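Local coordinates for 4-alpha-glucanotransferase (Aquifex aeolicus, PDB 1TZ7), which belongs to the amylomaltase family of glucanotransferases, also called disproportionating enzymes, and is built round a barrel of eight parallel strands, at residues Asp301-Asp306 with Asn348-Glu353; Lys370-Arg375 with Glu394-Tyr399. One frame throughout, in Å; residues are numbered along the deposited sequence.

In the fold
Both contacts belong to the parallel barrel and come in series along the chain: contact 1 joins strands 302-305 and 350-352, and contact 2 joins strands 373-376 and 397-400. Their centres lie about 10 Å apart. Helix 360-368 connects the two, carrying the chain from strand 350-352 to strand 373-376. Strand 350-352 also meets the start of strand 373-376, since Ala352 N lies 2.9 Å from Pro372 O and Ala352 O lies 2.8 Å from Ser374 OG, both probable hydrogen bonds. The two contacts are thus links of a single run of four neighbouring strands, and the probable bonds between them continue the circular order of the (beta/alpha)8 barrel.

Contact 1. Residues Asp301-Asp306 with Asn348-Glu353; sequences DFLRLD and NPFIAE
Leu303-Leu305 and Phe350-Ala352 pair as neighbouring parallel strands of a (beta/alpha)8 barrel, with axes 4.6 Å apart and 27° askew. Leu303 N donates to Pro349 O at 2.8 Å, and Leu303 O accepts Ile351 N. Leu305 repeats the pattern, its N bonding to Ile351 O at 2.7 Å while its O receives Glu353 N. On the face turned to helices 287-297 and 334-344, Leu305 CD1 packs 3.8 Å from Phe350 CD1, and Pro349 CG sits 4.0 Å above the centre of the Phe350 ring. On the Arg304 and Ile351 face, Ile351 CD1 meets Phe302 CB at 3.8 Å. The Arg304 chain bends at chi3 (93°), bringing one face of its guanidinium over the aliphatic part of Glu353, with NH1 3.7 Å from Glu353 CG. Their charged ends do not touch, and the guanidinium and carboxylate planes stand 66° apart; the buried Arg304 NE has no partner in the model. Beyond the strands, the carboxylates of Asp306 and Glu353 lie side by side, with Asp306 OD1 3.5 Å from Glu353 OE2, which accepts from His307 N. The pair lies at the C-terminal ends of adjacent parallel strands, the end of a (beta/alpha)8 barrel that usually carries the active site.

Contact 2. Residues Lys370-Arg375 with Glu394-Tyr399; sequences KIPGSR and EENNVY
Gly373-Arg375 runs parallel to Asn397-Tyr399, and the tight part of the contact is centred on Val398, whose N donates to Gly373 O at 2.9 Å and whose O accepts Arg375 N at 2.9 Å. Both bonds are close to straight, the first with 173° at the hydrogen. Close packing continues at Tyr399, where the ring edge meets the Arg375 carbonyl and Tyr399 CD2 lies 3.6 Å from Arg375 CB; the tyrosine hydroxyl is bonded beyond the pair, to His388 O. The Asn397 carboxamide leans across the bare backbone of Gly373, with OD1 3.5 Å from Gly373 CA. A bend at chi2 (-74°) swings the buried Arg375 chain across to the Glu394 and Asn397 side chains, and Asn397 ND2 lies 3.8 Å above the guanidinium plane, offset toward its rim.

Lys370, Asn396 and Glu394 form the looser, more solvent-exposed side. Asn396 ND2 bonds to Lys370 O at 3.0 Å, approaching 74° out of the carbonyl plane. Lys370 closes the preceding helix in a Schellman motif, so this bond ties a helix end to the turn before strand 397-400. Lys451 NZ donates to Asn396 OD1, which settles which way round the amide sits, and Pro372 CB rests 3.5 Å from that same OD1. Reaching out from the packed part, Arg375 NH1 forms a salt bridge at 3.1 Å with OE1 of Glu394, an exposed residue, and NH2 adds a second bond; both are weak and bent. Asn397 ND2 donates to Glu394 O and weakly to OE1. Charge attraction thus probably does most of the work between arginine and glutamate, with Asn397 bracing Glu394, whereas backbones join the strands.

Contact 1. Residues Asp301-Asp306 with Asn348-Glu353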
loop_
_atom_site.group_PDB
_atom_site.type_symbol
_atom_site.label_atom_id
_atom_site.label_comp_id
_atom_site.label_asym_id
_atom_site.label_seq_id
_atom_site.Cartn_x
_atom_site.Cartn_y
_atom_site.Cartn_z
ATOM N N ASP A 301 5.387 -5.261 9.882
ATOM C CA ASP A 301 5.349 -6.581 10.492
ATOM C C ASP A 301 4.688 -7.590 9.566
ATOM O O ASP A 301 5.135 -8.736 9.457
ATOM C CB ASP A 301 4.601 -6.514 11.808
ATOM C CG ASP A 301 5.237 -5.564 12.773
ATOM O OD1 ASP A 301 4.801 -4.392 12.831
ATOM O OD2 ASP A 301 6.199 -5.888 13.501
ATOM N N PHE A 302 3.626 -7.163 8.896
ATOM C CA PHE A 302 2.953 -8.004 7.922
ATOM C C PHE A 302 2.958 -7.370 6.535
ATOM O O PHE A 302 2.895 -6.142 6.390
ATOM C CB PHE A 302 1.517 -8.288 8.371
ATOM C CG PHE A 302 1.427 -9.113 9.643
ATOM C CD1 PHE A 302 1.489 -10.499 9.593
ATOM C CD2 PHE A 302 1.285 -8.497 10.876
ATOM C CE1 PHE A 302 1.409 -11.261 10.760
ATOM C CE2 PHE A 302 1.206 -9.252 12.046
ATOM C CZ PHE A 302 1.267 -10.639 11.981
ATOM N N LEU A 303 3.033 -8.213 5.519
ATOM C CA LEU A 303 3.043 -7.768 4.146
ATOM C C LEU A 303 1.832 -8.307 3.427
ATOM O O LEU A 303 1.730 -9.507 3.175
ATOM C CB LEU A 303 4.316 -8.249 3.444
ATOM C CG LEU A 303 5.620 -7.966 4.180
ATOM C CD1 LEU A 303 6.801 -8.530 3.403
ATOM C CD2 LEU A 303 5.791 -6.476 4.416
ATOM N N ARG A 304 0.903 -7.418 3.102
ATOM C CA ARG A 304 -0.262 -7.781 2.319
ATOM C C ARG A 304 0.120 -7.903 0.858
ATOM O O ARG A 304 0.613 -6.951 0.255
ATOM C CB ARG A 304 -1.365 -6.733 2.488
ATOM C CG ARG A 304 -2.756 -7.251 2.166
ATOM C CD ARG A 304 -3.795 -6.160 1.992
ATOM N NE ARG A 304 -3.933 -5.759 0.595
ATOM C CZ ARG A 304 -4.915 -4.998 0.126
ATOM N NH1 ARG A 304 -4.952 -4.687 -1.166
ATOM N NH2 ARG A 304 -5.863 -4.543 0.944
ATOM N N LEU A 305 -0.101 -9.085 0.290
ATOM C CA LEU A 305 0.318 -9.368 -1.068
ATOM C C LEU A 305 -0.794 -9.034 -2.050
ATOM O O LEU A 305 -1.727 -9.830 -2.269
ATOM C CB LEU A 305 0.738 -10.827 -1.203
ATOM C CG LEU A 305 1.925 -11.245 -0.310
ATOM C CD1 LEU A 305 2.173 -12.728 -0.421
ATOM C CD2 LEU A 305 3.199 -10.456 -0.675
ATOM N N ASP A 306 -0.696 -7.846 -2.629
ATOM C CA ASP A 306 -1.634 -7.376 -3.628
ATOM C C ASP A 306 -1.723 -8.352 -4.818
ATOM O O ASP A 306 -0.712 -8.822 -5.322
ATOM C CB ASP A 306 -1.200 -5.989 -4.110
ATOM C CG ASP A 306 -2.039 -5.475 -5.242
ATOM O OD1 ASP A 306 -3.239 -5.199 -5.019
ATOM O OD2 ASP A 306 -1.580 -5.300 -6.401
ATOM N N ASN A 348 6.368 -16.172 8.882
ATOM C CA ASN A 348 5.231 -15.940 7.963
ATOM C C ASN A 348 4.546 -14.586 8.144
ATOM O O ASN A 348 3.532 -14.473 8.840
ATOM C CB ASN A 348 4.201 -17.065 8.038
ATOM C CG ASN A 348 3.278 -17.097 6.801
ATOM O OD1 ASN A 348 3.256 -16.150 6.001
ATOM N ND2 ASN A 348 2.525 -18.180 6.644
ATOM N N PRO A 349 5.107 -13.566 7.502
ATOM C CA PRO A 349 4.563 -12.215 7.555
ATOM C C PRO A 349 3.459 -11.966 6.527
ATOM O O PRO A 349 2.933 -10.864 6.473
ATOM C CB PRO A 349 5.781 -11.351 7.231
ATOM C CG PRO A 349 6.575 -12.183 6.280
ATOM C CD PRO A 349 6.334 -13.632 6.685
ATOM N N PHE A 350 3.120 -12.975 5.724
ATOM C CA PHE A 350 2.334 -12.745 4.511
ATOM C C PHE A 350 0.831 -12.779 4.770
ATOM O O PHE A 350 0.329 -13.613 5.534
ATOM C CB PHE A 350 2.707 -13.752 3.432
ATOM C CG PHE A 350 4.159 -13.730 3.070
ATOM C CD1 PHE A 350 4.716 -12.616 2.454
ATOM C CD2 PHE A 350 4.982 -14.815 3.359
ATOM C CE1 PHE A 350 6.071 -12.588 2.124
ATOM C CE2 PHE A 350 6.325 -14.789 3.034
ATOM C CZ PHE A 350 6.868 -13.671 2.412
ATOM N N ILE A 351 0.125 -11.842 4.137
ATOM C CA ILE A 351 -1.324 -11.869 4.044
ATOM C C ILE A 351 -1.699 -11.807 2.571
ATOM O O ILE A 351 -1.139 -11.021 1.823
ATOM C CB ILE A 351 -1.940 -10.640 4.792
ATOM C CG1 ILE A 351 -1.667 -10.731 6.291
ATOM C CG2 ILE A 351 -3.436 -10.550 4.529
ATOM C CD1 ILE A 351 -1.913 -9.422 7.043
ATOM N N ALA A 352 -2.641 -12.638 2.160
ATOM C CA ALA A 352 -3.047 -12.692 0.767
ATOM C C ALA A 352 -4.237 -11.775 0.519
ATOM O O ALA A 352 -5.270 -11.900 1.176
ATOM C CB ALA A 352 -3.394 -14.117 0.376
ATOM N N GLU A 353 -4.083 -10.847 -0.434
ATOM C CA GLU A 353 -5.230 -10.223 -1.084
ATOM C C GLU A 353 -5.761 -11.161 -2.152
ATOM O O GLU A 353 -5.305 -11.141 -3.311
ATOM C CB GLU A 353 -4.851 -8.875 -1.705
ATOM C CG GLU A 353 -6.055 -8.066 -2.205
ATOM C CD GLU A 353 -6.348 -8.282 -3.690
ATOM O OE1 GLU A 353 -7.373 -8.927 -4.015
ATOM O OE2 GLU A 353 -5.560 -7.805 -4.527
#

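Contact 2. Residues Lys370-Arg375 with Glu394-Tyr399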
loop_
_atom_site.group_PDB
_atom_site.type_symbol
_atom_site.label_atom_id
_atom_site.label_comp_id
_atom_site.label_asym_id
_atom_site.label_seq_id
_atom_site.Cartn_x
_atom_site.Cartn_y
_atom_site.Cartn_z
ATOM N N LYS A 370 -0.147 -21.698 4.523
ATOM C CA LYS A 370 -0.800 -21.191 5.747
ATOM C C LYS A 370 -0.885 -19.674 5.747
ATOM O O LYS A 370 -0.870 -19.046 6.789
ATOM C CB LYS A 370 -0.054 -21.676 7.006
ATOM C CG LYS A 370 0.108 -23.192 7.102
ATOM C CD LYS A 370 -1.237 -23.894 7.274
ATOM C CE LYS A 370 -1.155 -25.030 8.295
ATOM N NZ LYS A 370 -2.489 -25.645 8.559
ATOM N N ILE A 371 -0.980 -19.094 4.566
ATOM C CA ILE A 371 -1.115 -17.659 4.442
ATOM C C ILE A 371 -2.587 -17.272 4.630
ATOM O O ILE A 371 -3.454 -17.781 3.924
ATOM C CB ILE A 371 -0.608 -17.207 3.063
ATOM C CG1 ILE A 371 0.896 -17.507 2.936
ATOM C CG2 ILE A 371 -0.883 -15.723 2.851
ATOM C CD1 ILE A 371 1.452 -17.324 1.521
ATOM N N PRO A 372 -2.871 -16.381 5.593
ATOM C CA PRO A 372 -4.242 -15.913 5.813
ATOM C C PRO A 372 -4.802 -15.228 4.583
ATOM O O PRO A 372 -4.095 -14.448 3.942
ATOM C CB PRO A 372 -4.096 -14.904 6.966
ATOM C CG PRO A 372 -2.647 -14.560 7.008
ATOM C CD PRO A 372 -1.918 -15.757 6.529
ATOM N N GLY A 373 -6.054 -15.522 4.259
ATOM C CA GLY A 373 -6.749 -14.839 3.188
ATOM C C GLY A 373 -7.399 -13.550 3.659
ATOM O O GLY A 373 -7.236 -13.139 4.810
ATOM N N SER A 374 -8.133 -12.913 2.759
ATOM C CA SER A 374 -8.890 -11.712 3.080
ATOM C C SER A 374 -10.393 -11.990 2.928
ATOM O O SER A 374 -10.814 -12.687 2.012
ATOM C CB SER A 374 -8.472 -10.556 2.150
ATOM O OG SER A 374 -7.131 -10.166 2.389
ATOM N N ARG A 375 -11.186 -11.445 3.840
ATOM C CA ARG A 375 -12.641 -11.436 3.695
ATOM C C ARG A 375 -13.191 -10.047 3.996
ATOM O O ARG A 375 -12.626 -9.305 4.786
ATOM C CB ARG A 375 -13.285 -12.461 4.629
ATOM C CG ARG A 375 -12.773 -13.877 4.458
ATOM C CD ARG A 375 -13.277 -14.578 3.204
ATOM N NE ARG A 375 -12.556 -15.826 2.971
ATOM C CZ ARG A 375 -12.860 -16.998 3.544
ATOM N NH1 ARG A 375 -12.136 -18.073 3.272
ATOM N NH2 ARG A 375 -13.889 -17.096 4.382
ATOM N N GLU A 394 -13.040 -18.533 8.507
ATOM C CA GLU A 394 -12.181 -19.365 9.351
ATOM C C GLU A 394 -11.174 -18.499 10.094
ATOM O O GLU A 394 -11.024 -17.314 9.802
ATOM C CB GLU A 394 -11.425 -20.401 8.488
ATOM C CG GLU A 394 -12.320 -21.243 7.584
ATOM C CD GLU A 394 -12.368 -20.729 6.150
ATOM O OE1 GLU A 394 -12.385 -19.501 5.958
ATOM O OE2 GLU A 394 -12.393 -21.564 5.216
ATOM N N GLU A 395 -10.474 -19.106 11.047
ATOM C CA GLU A 395 -9.567 -18.371 11.943
ATOM C C GLU A 395 -8.445 -17.684 11.175
ATOM O O GLU A 395 -8.116 -16.517 11.448
ATOM C CB GLU A 395 -8.967 -19.312 12.986
ATOM C CG GLU A 395 -9.879 -19.590 14.183
ATOM C CD GLU A 395 -10.808 -20.783 13.968
ATOM O OE1 GLU A 395 -11.494 -21.187 14.943
ATOM O OE2 GLU A 395 -10.858 -21.315 12.831
ATOM N N ASN A 396 -7.847 -18.399 10.223
ATOM C CA ASN A 396 -6.698 -17.874 9.490
ATOM C C ASN A 396 -7.133 -16.940 8.363
ATOM O O ASN A 396 -7.010 -17.264 7.175
ATOM C CB ASN A 396 -5.825 -19.009 8.948
ATOM C CG ASN A 396 -4.404 -18.556 8.651
ATOM O OD1 ASN A 396 -3.921 -17.580 9.225
ATOM N ND2 ASN A 396 -3.736 -19.259 7.754
ATOM N N ASN A 397 -7.641 -15.779 8.752
ATOM C CA ASN A 397 -8.119 -14.780 7.811
ATOM C C ASN A 397 -7.994 -13.400 8.413
ATOM O O ASN A 397 -8.023 -13.237 9.641
ATOM C CB ASN A 397 -9.584 -15.036 7.454
ATOM C CG ASN A 397 -9.753 -16.106 6.395
ATOM O OD1 ASN A 397 -9.210 -16.031 5.361
ATOM N ND2 ASN A 397 -10.497 -17.062 6.688
ATOM N N VAL A 398 -7.850 -12.408 7.548
ATOM C CA VAL A 398 -8.076 -11.025 7.909
ATOM C C VAL A 398 -9.470 -10.604 7.403
ATOM O O VAL A 398 -9.760 -10.717 6.224
ATOM C CB VAL A 398 -6.995 -10.109 7.280
ATOM C CG1 VAL A 398 -7.073 -8.702 7.864
ATOM C CG2 VAL A 398 -5.592 -10.709 7.497
ATOM N N TYR A 399 -10.315 -10.130 8.316
ATOM C CA TYR A 399 -11.731 -9.830 8.015
ATOM C C TYR A 399 -11.947 -8.320 8.072
ATOM O O TYR A 399 -11.821 -7.712 9.134
ATOM C CB TYR A 399 -12.629 -10.515 9.055
ATOM C CG TYR A 399 -14.096 -10.730 8.661
ATOM C CD1 TYR A 399 -15.024 -11.145 9.616
ATOM C CD2 TYR A 399 -14.547 -10.531 7.352
ATOM C CE1 TYR A 399 -16.353 -11.355 9.290
ATOM C CE2 TYR A 399 -15.878 -10.742 7.017
ATOM C CZ TYR A 399 -16.778 -11.158 8.007
ATOM O OH TYR A 399 -18.095 -11.374 7.706
#